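Local atomic coordinates of fibrillarin-like rRNA/tRNA 2'-O-methyltransferase (Aeropyrum pernix, PDB entry 4DF3), a protein that probably uses S-adenosylmethionine to methylate the ribose 2'-hydroxyl at guide-RNA-selected sites of rRNA and tRNA, as part of box C/D ribonucleoprotein particles. Residues 37-42 with 91-96; 85-90 with 112-117; 106-111 with 139-144. The protein carries 2 engineered substitutions. All coordinates share one frame; numbering follows the deposited sequence.

Contact 1 of 3, residues 37-42 with 91-96. With SAM (S-adenosylmethionine), chain C.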
loop_
_atom_site.group_PDB
_atom_site.type_symbol
_atom_site.label_atom_id
_atom_site.label_comp_id
_atom_site.label_asym_id
_atom_site.label_seq_id
_atom_site.Cartn_x
_atom_site.Cartn_y
_atom_site.Cartn_z
ATOM N N GLN A 37 -3.653 13.113 -14.903
ATOM C CA GLN A 37 -2.446 13.286 -14.078
ATOM C C GLN A 37 -1.702 11.977 -13.851
ATOM O O GLN A 37 -2.304 10.916 -13.675
ATOM C CB GLN A 37 -2.771 13.984 -12.735
ATOM C CG GLN A 37 -3.648 15.248 -12.869
ATOM C CD GLN A 37 -2.879 16.600 -12.755
ATOM O OE1 GLN A 37 -1.686 16.700 -13.071
ATOM N NE2 GLN A 37 -3.583 17.634 -12.313
ATOM N N ARG A 38 -0.384 12.080 -13.860
ATOM C CA ARG A 38 0.528 10.951 -13.812
ATOM C C ARG A 38 1.522 11.137 -12.633
ATOM O O ARG A 38 2.257 12.150 -12.580
ATOM C CB ARG A 38 1.234 10.870 -15.186
ATOM C CG ARG A 38 2.380 9.846 -15.349
ATOM C CD ARG A 38 3.244 10.099 -16.614
ATOM N NE ARG A 38 2.879 9.233 -17.746
ATOM C CZ ARG A 38 2.043 9.561 -18.739
ATOM N NH1 ARG A 38 1.448 10.755 -18.778
ATOM N NH2 ARG A 38 1.799 8.683 -19.709
ATOM N N VAL A 39 1.572 10.163 -11.713
ATOM C CA VAL A 39 2.341 10.294 -10.438
ATOM C C VAL A 39 3.834 9.901 -10.480
ATOM O O VAL A 39 4.692 10.615 -9.934
ATOM C CB VAL A 39 1.620 9.543 -9.228
ATOM C CG1 VAL A 39 2.541 9.380 -8.009
ATOM C CG2 VAL A 39 0.321 10.227 -8.844
ATOM N N TYR A 40 4.153 8.759 -11.081
ATOM C CA TYR A 40 5.545 8.282 -11.125
ATOM C C TYR A 40 5.980 7.773 -12.509
ATOM O O TYR A 40 6.661 6.732 -12.632
ATOM C CB TYR A 40 5.757 7.216 -10.046
ATOM C CG TYR A 40 4.817 6.039 -10.110
ATOM C CD1 TYR A 40 5.252 4.820 -10.630
ATOM C CD2 TYR A 40 3.517 6.110 -9.581
ATOM C CE1 TYR A 40 4.402 3.702 -10.668
ATOM C CE2 TYR A 40 2.664 5.017 -9.624
ATOM C CZ TYR A 40 3.096 3.816 -10.165
ATOM O OH TYR A 40 2.280 2.658 -10.215
ATOM N N GLY A 41 5.589 8.515 -13.541
ATOM C CA GLY A 41 5.785 8.081 -14.915
ATOM C C GLY A 41 5.082 6.764 -15.209
ATOM O O GLY A 41 5.559 5.978 -16.069
ATOM N N GLU A 42 3.951 6.489 -14.528
ATOM C CA GLU A 42 3.271 5.227 -14.780
ATOM C C GLU A 42 2.620 5.404 -16.168
ATOM O O GLU A 42 2.451 6.506 -16.679
ATOM C CB GLU A 42 2.232 4.825 -13.690
ATOM C CG GLU A 42 1.053 5.791 -13.514
ATOM C CD GLU A 42 1.353 7.097 -12.761
ATOM O OE1 GLU A 42 2.518 7.433 -12.504
ATOM O OE2 GLU A 42 0.426 7.836 -12.445
ATOM N N THR A 91 2.657 4.064 -4.033
ATOM C CA THR A 91 1.638 3.080 -3.680
ATOM C C THR A 91 0.406 3.835 -3.157
ATOM O O THR A 91 -0.750 3.418 -3.402
ATOM C CB THR A 91 2.188 2.091 -2.632
ATOM O OG1 THR A 91 3.329 1.383 -3.209
ATOM C CG2 THR A 91 1.085 1.144 -2.188
ATOM N N ALA A 92 0.636 4.917 -2.396
ATOM C CA ALA A 92 -0.536 5.658 -1.870
ATOM C C ALA A 92 -1.401 6.201 -3.002
ATOM O O ALA A 92 -2.609 6.339 -2.835
ATOM C CB ALA A 92 -0.100 6.778 -0.928
ATOM N N SER A 93 -0.820 6.513 -4.159
ATOM C CA SER A 93 -1.673 7.096 -5.204
ATOM C C SER A 93 -2.694 6.055 -5.678
ATOM O O SER A 93 -3.841 6.379 -6.017
ATOM C CB SER A 93 -0.842 7.603 -6.430
ATOM O OG SER A 93 -0.153 6.534 -7.096
ATOM N N HIS A 94 -2.256 4.806 -5.780
ATOM C CA HIS A 94 -3.207 3.757 -6.106
ATOM C C HIS A 94 -4.207 3.479 -4.991
ATOM O O HIS A 94 -5.412 3.191 -5.310
ATOM C CB HIS A 94 -2.465 2.458 -6.552
ATOM C CG HIS A 94 -1.676 2.658 -7.820
ATOM N ND1 HIS A 94 -2.237 2.629 -9.086
ATOM C CD2 HIS A 94 -0.362 2.918 -7.990
ATOM C CE1 HIS A 94 -1.293 2.898 -9.979
ATOM N NE2 HIS A 94 -0.143 3.051 -9.338
ATOM N N MET A 95 -3.786 3.564 -3.739
ATOM C CA MET A 95 -4.775 3.442 -2.633
ATOM C C MET A 95 -5.805 4.575 -2.796
ATOM O O MET A 95 -7.019 4.344 -2.681
ATOM C CB MET A 95 -4.125 3.547 -1.274
ATOM C CG MET A 95 -3.305 2.371 -0.975
ATOM S SD MET A 95 -2.458 2.751 0.569
ATOM C CE MET A 95 -1.657 1.234 1.071
ATOM N N SER A 96 -5.322 5.779 -3.114
ATOM C CA SER A 96 -6.192 6.967 -3.294
ATOM C C SER A 96 -7.207 6.706 -4.424
ATOM O O SER A 96 -8.411 6.977 -4.227
ATOM C CB SER A 96 -5.330 8.242 -3.561
ATOM O OG SER A 96 -6.081 9.261 -4.188
HETATM N N SAM C . 5.666 2.966 0.752
HETATM C CA SAM C . 6.390 3.643 -0.363
HETATM C C SAM C . 5.792 3.114 -1.669
HETATM O O SAM C . 5.352 1.948 -1.745
HETATM O OXT SAM C . 5.741 3.849 -2.650
HETATM C CB SAM C . 7.930 3.350 -0.352
HETATM C CG SAM C . 8.403 3.680 1.054
HETATM S SD SAM C . 10.183 3.973 1.250
HETATM C CE SAM C . 10.560 2.201 1.227
HETATM C "C5'" SAM C . 10.299 4.276 3.052
HETATM C "C4'" SAM C . 10.014 5.727 3.450
HETATM O "O4'" SAM C . 9.759 5.877 4.845
HETATM C "C3'" SAM C . 11.108 6.745 3.161
HETATM O "O3'" SAM C . 10.493 7.726 2.319
HETATM C "C2'" SAM C . 11.625 7.242 4.520
HETATM O "O2'" SAM C . 11.967 8.610 4.499
HETATM C "C1'" SAM C . 10.420 7.017 5.423
HETATM N N9 SAM C . 10.743 6.655 6.817
HETATM C C8 SAM C . 11.772 5.863 7.339
HETATM N N7 SAM C . 11.638 5.831 8.721
HETATM C C5 SAM C . 10.578 6.575 9.069
HETATM C C6 SAM C . 10.000 6.851 10.298
HETATM N N6 SAM C . 10.485 6.390 11.516
HETATM N N1 SAM C . 8.869 7.646 10.180
HETATM C C2 SAM C . 8.279 8.185 9.051
HETATM N N3 SAM C . 8.875 7.886 7.839
HETATM C C4 SAM C . 10.002 7.127 7.887
#
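Val39 and Ser93 mark the closest backbone approach, with CA atoms 7.3 Å apart, where the loop between strands 26-31 and 44-47 meets the start of helix 90-99. The backbones do not touch, and the join is made by side chains. The main polar link runs from Tyr40 to His94: Tyr40 OH lies 2.6 Å from His94 NE2, a short hydrogen bond in which either group could be the donor. The phenol reaches it because CG of Tyr40 stands between its own backbone N and carbonyl carbon (chi1 56°). The two rings meet rim to rim with planes at 74° and centroids 5.7 Å apart. Tyr40 OH meets the imidazole at its edge, near the ring plane. His94 ND1 is bonded to Thr30 and the ring stacks with Trp55, which together fix its rotation. Beside this pair, CG2 of Val39 packs on CB of Ser93 at 3.8 Å.

Glu42 folds back on the loop's own amides. Glu42 OE2 accepts from Val39 N at 2.7 Å and OE1 from Tyr40 N, each through a syn lone pair, and OE1 also lies above one face of the Tyr40 ring, toward its rim. Arg53 forms a salt bridge with Glu42 and a hydrogen bond with Ser93 OG, tying the loop to the helix a second time. On the same helix, Thr91 OG1, also bonded to Ser60 OG, donates to the carboxylate O of SAM at 2.6 Å, while Thr91 N reaches OXT only weakly. The chemistry is therefore a small polar network, with both imidazole nitrogens engaged and the Glu42 carboxylate shared between two amides and an arginine; it fastens a loop of the antiparallel sheet to the helix that receives the amino-acid end of SAM.

Contact 2 of 3, residues 85-90 with 112-117. With SAM (S-adenosylmethionine), chain C.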
loop_
_atom_site.group_PDB
_atom_site.type_symbol
_atom_site.label_atom_id
_atom_site.label_comp_id
_atom_site.label_asym_id
_atom_site.label_seq_id
_atom_site.Cartn_x
_atom_site.Cartn_y
_atom_site.Cartn_z
ATOM N N GLY A 85 5.244 5.678 6.231
ATOM C CA GLY A 85 6.342 5.595 5.250
ATOM C C GLY A 85 5.866 5.839 3.824
ATOM O O GLY A 85 6.285 5.108 2.897
ATOM N N ILE A 86 5.047 6.864 3.626
ATOM C CA ILE A 86 4.306 7.058 2.385
ATOM C C ILE A 86 5.306 7.446 1.253
ATOM O O ILE A 86 4.983 7.256 0.080
ATOM C CB ILE A 86 3.072 8.042 2.543
ATOM C CG1 ILE A 86 2.382 8.279 1.180
ATOM C CG2 ILE A 86 3.496 9.443 3.043
ATOM C CD1 ILE A 86 1.169 9.210 1.230
ATOM N N ALA A 87 6.464 8.016 1.644
ATOM C CA ALA A 87 7.466 8.455 0.648
ATOM C C ALA A 87 6.848 9.468 -0.357
ATOM O O ALA A 87 6.127 10.384 0.036
ATOM C CB ALA A 87 8.034 7.183 -0.075
ATOM N N SER A 88 7.102 9.329 -1.659
ATOM C CA SER A 88 6.525 10.273 -2.623
ATOM C C SER A 88 5.154 9.867 -3.204
ATOM O O SER A 88 4.701 10.434 -4.198
ATOM C CB SER A 88 7.509 10.515 -3.771
ATOM O OG SER A 88 8.030 9.263 -4.223
ATOM N N GLY A 89 4.504 8.863 -2.615
ATOM C CA GLY A 89 3.126 8.612 -2.947
ATOM C C GLY A 89 2.856 7.557 -4.012
ATOM O O GLY A 89 1.712 7.382 -4.409
ATOM N N THR A 90 3.890 6.856 -4.469
ATOM C CA THR A 90 3.688 5.781 -5.467
ATOM C C THR A 90 2.546 4.789 -5.151
ATOM O O THR A 90 1.554 4.687 -5.908
ATOM C CB THR A 90 4.992 5.034 -5.684
ATOM O OG1 THR A 90 5.915 5.918 -6.358
ATOM C CG2 THR A 90 4.735 3.849 -6.596
ATOM N N PRO A 112 11.846 15.731 5.272
ATOM C CA PRO A 112 11.362 16.934 4.563
ATOM C C PRO A 112 11.502 16.926 3.051
ATOM O O PRO A 112 10.593 17.394 2.371
ATOM C CB PRO A 112 12.214 18.066 5.167
ATOM C CG PRO A 112 12.512 17.574 6.547
ATOM C CD PRO A 112 12.722 16.091 6.413
ATOM N N ARG A 113 12.610 16.431 2.514
ATOM C CA ARG A 113 12.792 16.444 1.053
ATOM C C ARG A 113 11.825 15.496 0.349
ATOM O O ARG A 113 11.397 15.760 -0.776
ATOM C CB ARG A 113 14.229 16.089 0.648
ATOM C CG ARG A 113 14.492 14.583 0.529
ATOM C CD ARG A 113 15.947 14.285 0.215
ATOM N NE ARG A 113 16.277 14.687 -1.152
ATOM C CZ ARG A 113 17.505 14.650 -1.663
ATOM N NH1 ARG A 113 18.524 14.244 -0.898
ATOM N NH2 ARG A 113 17.722 15.036 -2.920
ATOM N N VAL A 114 11.490 14.393 1.024
ATOM C CA VAL A 114 10.540 13.404 0.447
ATOM C C VAL A 114 9.121 13.980 0.569
ATOM O O VAL A 114 8.322 13.895 -0.365
ATOM C CB VAL A 114 10.754 12.015 1.103
ATOM C CG1 VAL A 114 9.800 10.955 0.558
ATOM C CG2 VAL A 114 12.209 11.582 0.960
ATOM N N MET A 115 8.831 14.618 1.699
ATOM C CA MET A 115 7.569 15.326 1.875
ATOM C C MET A 115 7.289 16.360 0.748
ATOM O O MET A 115 6.192 16.376 0.166
ATOM C CB MET A 115 7.484 15.942 3.290
ATOM C CG MET A 115 6.170 16.638 3.572
ATOM S SD MET A 115 4.667 15.622 3.331
ATOM C CE MET A 115 4.760 14.501 4.761
ATOM N N ARG A 116 8.275 17.187 0.413
ATOM C CA ARG A 116 8.151 18.186 -0.667
ATOM C C ARG A 116 7.762 17.515 -1.962
ATOM O O ARG A 116 6.887 18.005 -2.684
ATOM C CB ARG A 116 9.488 18.925 -0.882
ATOM C CG ARG A 116 9.710 20.084 0.074
ATOM C CD ARG A 116 10.749 21.098 -0.470
ATOM N NE ARG A 116 12.131 20.587 -0.501
ATOM C CZ ARG A 116 12.895 20.367 0.580
ATOM N NH1 ARG A 116 12.428 20.590 1.801
ATOM N NH2 ARG A 116 14.140 19.922 0.443
ATOM N N ASP A 117 8.445 16.397 -2.251
ATOM C CA ASP A 117 8.163 15.605 -3.428
ATOM C C ASP A 117 6.728 15.126 -3.409
ATOM O O ASP A 117 5.983 15.330 -4.375
ATOM C CB ASP A 117 9.113 14.412 -3.515
ATOM C CG ASP A 117 9.384 13.990 -4.938
ATOM O OD1 ASP A 117 9.299 14.884 -5.799
ATOM O OD2 ASP A 117 9.707 12.784 -5.192
HETATM N N SAM C . 5.666 2.966 0.752
HETATM C CA SAM C . 6.390 3.643 -0.363
HETATM C C SAM C . 5.792 3.114 -1.669
HETATM O O SAM C . 5.352 1.948 -1.745
HETATM O OXT SAM C . 5.741 3.849 -2.650
HETATM C CB SAM C . 7.930 3.350 -0.352
HETATM C CG SAM C . 8.403 3.680 1.054
HETATM S SD SAM C . 10.183 3.973 1.250
HETATM C CE SAM C . 10.560 2.201 1.227
HETATM C "C5'" SAM C . 10.299 4.276 3.052
HETATM C "C4'" SAM C . 10.014 5.727 3.450
HETATM O "O4'" SAM C . 9.759 5.877 4.845
HETATM C "C3'" SAM C . 11.108 6.745 3.161
HETATM O "O3'" SAM C . 10.493 7.726 2.319
HETATM C "C2'" SAM C . 11.625 7.242 4.520
HETATM O "O2'" SAM C . 11.967 8.610 4.499
HETATM C "C1'" SAM C . 10.420 7.017 5.423
HETATM N N9 SAM C . 10.743 6.655 6.817
HETATM C C8 SAM C . 11.772 5.863 7.339
HETATM N N7 SAM C . 11.638 5.831 8.721
HETATM C C5 SAM C . 10.578 6.575 9.069
HETATM C C6 SAM C . 10.000 6.851 10.298
HETATM N N6 SAM C . 10.485 6.390 11.516
HETATM N N1 SAM C . 8.869 7.646 10.180
HETATM C C2 SAM C . 8.279 8.185 9.051
HETATM N N3 SAM C . 8.875 7.886 7.839
HETATM C C4 SAM C . 10.002 7.127 7.887
#
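With chi1 at 180°, Val114 turns CG1 opposite its backbone N and lays it on the main chain of Ala87, 3.4 Å from Ala87 CA. One helical turn later, Asp117 extends its carboxylate in a similar sense (chi1 -150°) and brings OD2 to 3.5 Å from Ser88 CB. The first contact is apolar and the second is a carboxylate oxygen beside a methylene, so the loop and helix 112-121 meet by packing.

The methyl of Ala87 points away from the helix, and CB stands 4.2 Å from Val114 CG1. It is directed instead to the cofactor, where Ala87 CB lies 3.5 Å from SAM O3'. Val114 CG1 approaches the same hydroxyl, SAM O3', at 3.7 Å, so a methyl from each segment borders the ribose. The loop can offer Ala87 this way because residues 86-89 form a type II' turn, closed by a bond from Gly89 N to Ile86 O; Ala87 occupies its second position with phi 57°, a value more usual for glycine.

Gly85 has its own constraint: a side chain there would crowd SAM O4', and Gly85 O accepts a hydrogen bond from SAM N, the amino group, at 3.1 Å. At the other end of the loop, Thr90 CB comes to 3.3 Å from SAM OXT, so residues 85-90 follow the cofactor from ribose to carboxylate. The amide of Ala87 also makes a weak bond to Glu109, and the Val114 side chain touches that same glutamate. A glycine-containing loop leaving the first strand of the Rossmann-like sheet, 80-84, and turning into helix 90-99 is the first SAM-binding motif of class I methyltransferases, here flanked by the helix that follows the second strand.

Contact 3 of 3, residues 106-111 with 139-144. With SAM (S-adenosylmethionine), chain C.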
loop_
_atom_site.group_PDB
_atom_site.type_symbol
_atom_site.label_atom_id
_atom_site.label_comp_id
_atom_site.label_asym_id
_atom_site.label_seq_id
_atom_site.Cartn_x
_atom_site.Cartn_y
_atom_site.Cartn_z
ATOM N N TYR A 106 -3.826 8.878 5.457
ATOM C CA TYR A 106 -3.022 9.734 6.290
ATOM C C TYR A 106 -1.610 9.247 6.098
ATOM O O TYR A 106 -1.267 8.092 6.493
ATOM C CB TYR A 106 -3.431 9.606 7.749
ATOM C CG TYR A 106 -4.816 10.114 8.023
ATOM C CD1 TYR A 106 -5.031 11.494 8.344
ATOM C CD2 TYR A 106 -5.887 9.215 8.106
ATOM C CE1 TYR A 106 -6.330 11.950 8.668
ATOM C CE2 TYR A 106 -7.170 9.677 8.395
ATOM C CZ TYR A 106 -7.365 11.050 8.676
ATOM O OH TYR A 106 -8.639 11.532 9.004
ATOM N N GLY A 107 -0.802 10.076 5.436
ATOM C CA GLY A 107 0.517 9.601 5.008
ATOM C C GLY A 107 1.619 10.161 5.851
ATOM O O GLY A 107 1.964 11.317 5.713
ATOM N N VAL A 108 2.205 9.316 6.686
ATOM C CA VAL A 108 3.312 9.714 7.572
ATOM C C VAL A 108 4.655 9.499 6.895
ATOM O O VAL A 108 4.967 8.418 6.438
ATOM C CB VAL A 108 3.235 8.924 8.910
ATOM C CG1 VAL A 108 4.440 9.281 9.886
ATOM C CG2 VAL A 108 1.878 9.077 9.558
ATOM N N GLU A 109 5.499 10.520 6.922
ATOM C CA GLU A 109 6.793 10.509 6.248
ATOM C C GLU A 109 7.646 11.490 7.021
ATOM O O GLU A 109 7.161 12.636 7.293
ATOM C CB GLU A 109 6.634 11.024 4.794
ATOM C CG GLU A 109 7.945 11.324 4.045
ATOM C CD GLU A 109 8.875 10.146 4.042
ATOM O OE1 GLU A 109 8.492 8.996 3.604
ATOM O OE2 GLU A 109 9.999 10.333 4.568
ATOM N N PHE A 110 8.866 11.065 7.392
ATOM C CA PHE A 110 9.736 11.926 8.267
ATOM C C PHE A 110 10.824 12.760 7.579
ATOM O O PHE A 110 11.455 13.579 8.252
ATOM C CB PHE A 110 10.278 11.219 9.499
ATOM C CG PHE A 110 11.457 10.287 9.267
ATOM C CD1 PHE A 110 12.214 9.863 10.400
ATOM C CD2 PHE A 110 11.819 9.832 7.992
ATOM C CE1 PHE A 110 13.299 8.985 10.268
ATOM C CE2 PHE A 110 12.923 8.953 7.838
ATOM C CZ PHE A 110 13.664 8.531 8.962
ATOM N N ALA A 111 11.050 12.543 6.275
ATOM C CA ALA A 111 12.099 13.295 5.548
ATOM C C ALA A 111 11.480 14.489 4.848
ATOM O O ALA A 111 10.679 14.305 3.950
ATOM C CB ALA A 111 12.881 12.416 4.556
ATOM N N GLU A 139 2.107 9.678 19.203
ATOM C CA GLU A 139 1.465 10.665 20.098
ATOM C C GLU A 139 1.558 12.102 19.547
ATOM O O GLU A 139 0.612 12.898 19.723
ATOM C CB GLU A 139 2.004 10.536 21.535
ATOM C CG GLU A 139 1.515 11.715 22.482
ATOM C CD GLU A 139 2.413 12.939 22.479
ATOM O OE1 GLU A 139 3.528 12.917 21.888
ATOM O OE2 GLU A 139 2.044 13.957 23.113
ATOM N N LYS A 140 2.601 12.398 18.800
ATOM C CA LYS A 140 2.816 13.749 18.280
ATOM C C LYS A 140 1.892 14.028 17.100
ATOM O O LYS A 140 1.794 15.195 16.700
ATOM C CB LYS A 140 4.258 13.950 17.780
ATOM C CG LYS A 140 5.308 13.764 18.836
ATOM C CD LYS A 140 6.781 13.673 18.352
ATOM C CE LYS A 140 7.467 15.011 18.003
ATOM N NZ LYS A 140 7.352 16.192 18.965
ATOM N N TYR A 141 1.258 12.991 16.519
ATOM C CA TYR A 141 0.273 13.243 15.460
ATOM C C TYR A 141 -1.122 12.668 15.743
ATOM O O TYR A 141 -2.000 12.672 14.869
ATOM C CB TYR A 141 0.827 12.900 14.050
ATOM C CG TYR A 141 1.345 11.510 13.894
ATOM C CD1 TYR A 141 0.451 10.428 13.687
ATOM C CD2 TYR A 141 2.724 11.264 13.770
ATOM C CE1 TYR A 141 0.922 9.169 13.562
ATOM C CE2 TYR A 141 3.210 9.983 13.608
ATOM C CZ TYR A 141 2.314 8.967 13.447
ATOM O OH TYR A 141 2.859 7.734 13.277
ATOM N N ARG A 142 -1.352 12.257 16.992
ATOM C CA ARG A 142 -2.659 11.777 17.439
ATOM C C ARG A 142 -3.786 12.771 17.130
ATOM O O ARG A 142 -4.940 12.380 16.852
ATOM C CB ARG A 142 -2.632 11.479 18.940
ATOM C CG ARG A 142 -3.794 10.630 19.421
ATOM C CD ARG A 142 -3.729 10.480 20.943
ATOM N NE ARG A 142 -3.278 11.767 21.481
ATOM C CZ ARG A 142 -2.834 11.961 22.714
ATOM N NH1 ARG A 142 -2.765 10.928 23.564
ATOM N NH2 ARG A 142 -2.422 13.180 23.066
ATOM N N HIS A 143 -3.470 14.058 17.092
ATOM C CA HIS A 143 -4.513 15.044 16.875
ATOM C C HIS A 143 -4.872 15.198 15.387
ATOM O O HIS A 143 -5.824 15.886 15.013
ATOM C CB HIS A 143 -4.051 16.411 17.422
ATOM C CG HIS A 143 -2.860 16.979 16.733
ATOM N ND1 HIS A 143 -1.612 16.398 16.784
ATOM C CD2 HIS A 143 -2.710 18.134 16.030
ATOM C CE1 HIS A 143 -0.742 17.156 16.134
ATOM N NE2 HIS A 143 -1.377 18.226 15.677
ATOM N N LEU A 144 -4.090 14.565 14.540
ATOM C CA LEU A 144 -4.257 14.736 13.089
ATOM C C LEU A 144 -4.843 13.474 12.411
ATOM O O LEU A 144 -5.198 13.483 11.222
ATOM C CB LEU A 144 -2.919 15.133 12.459
ATOM C CG LEU A 144 -2.275 16.449 12.927
ATOM C CD1 LEU A 144 -0.890 16.488 12.360
ATOM C CD2 LEU A 144 -3.091 17.650 12.431
HETATM N N SAM C . 5.666 2.966 0.752
HETATM C CA SAM C . 6.390 3.643 -0.363
HETATM C C SAM C . 5.792 3.114 -1.669
HETATM O O SAM C . 5.352 1.948 -1.745
HETATM O OXT SAM C . 5.741 3.849 -2.650
HETATM C CB SAM C . 7.930 3.350 -0.352
HETATM C CG SAM C . 8.403 3.680 1.054
HETATM S SD SAM C . 10.183 3.973 1.250
HETATM C CE SAM C . 10.560 2.201 1.227
HETATM C "C5'" SAM C . 10.299 4.276 3.052
HETATM C "C4'" SAM C . 10.014 5.727 3.450
HETATM O "O4'" SAM C . 9.759 5.877 4.845
HETATM C "C3'" SAM C . 11.108 6.745 3.161
HETATM O "O3'" SAM C . 10.493 7.726 2.319
HETATM C "C2'" SAM C . 11.625 7.242 4.520
HETATM O "O2'" SAM C . 11.967 8.610 4.499
HETATM C "C1'" SAM C . 10.420 7.017 5.423
HETATM N N9 SAM C . 10.743 6.655 6.817
HETATM C C8 SAM C . 11.772 5.863 7.339
HETATM N N7 SAM C . 11.638 5.831 8.721
HETATM C C5 SAM C . 10.578 6.575 9.069
HETATM C C6 SAM C . 10.000 6.851 10.298
HETATM N N6 SAM C . 10.485 6.390 11.516
HETATM N N1 SAM C . 8.869 7.646 10.180
HETATM C C2 SAM C . 8.279 8.185 9.051
HETATM N N3 SAM C . 8.875 7.886 7.839
HETATM C C4 SAM C . 10.002 7.127 7.887
#
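Val108 CG2 sits over one face of the Tyr141 ring, 4.3 Å from its centroid and 24° off the normal, a CH-pi contact displaced toward the hydroxyl-bearing rim. Carbonyl O of Leu144 approaches the Tyr106 ring obliquely, 3.2 Å from Tyr106 CE1. A third flat group in this region belongs to the cofactor site: the Phe110 ring has the SAM adenine over one face, with C5 of the base 3.4 Å above the ring centre, while Glu109 OE2 and SAM O2' lie in plane at its edge.

One tyrosine comes from each side, and both are held at their far ends. Tyr141 of the loop, which takes Val108 on its face, bonds through OH to Asn167 of helix 160-171. Tyr106 of the strand, which meets Leu144 O, bonds through OH to Glu146 and Arg104. The loop supplies its own support too, as Leu144 N donates to Tyr141 O.

Beyond Val108, the strand end carries the ribose grip. Glu109 OE1 accepts from SAM O3' at 2.7 Å. Glu109 OE2 accepts from SAM O2' at 2.6 Å, giving one carboxylate two hydroxyls. Glu109 OE2 also receives Ala111 N at 3.0 Å through its anti lone pair, with an N-H...O angle of 161°. Together with a weak bond from Ala87 N to OE1, these should hold the carboxylate's rotation. Replacing Phe110 by an alanine removes the ring, which is likely to open a gap beside the adenine and cost it its stacking partner. Chemically, the contact divides its work: a CH-pi contact and a carbonyl oxygen set obliquely against a ring join strand 104-109 to the 139-144 loop, while at the end of that strand the acidic residue takes the ribose diol, as is characteristic of class I methyltransferases, and the next residue takes the base.

How the contacts relate
The three contacts follow the cofactor. Contact 1 lies near its carboxylate, contact 2 beside its ribose, and contact 3 holds the residues for ribose and adenine. Centres of contacts 1 and 2 are about 12 Å apart, those of 2 and 3 about 13 Å, and those of 1 and 3 about 21 Å. Residues 85-90 run directly into 91-96, and 106-111 into 112-117, so contact 2 interlocks with both others. Residues 37-42 lie in the loop between strands 26-31 and 44-47 of the antiparallel sheet, and 139-144 follow strand 128-132. The ends of neighbouring parallel strands 80-84 and 104-109, with the loops and helices after them, thus supply a large part of the SAM site.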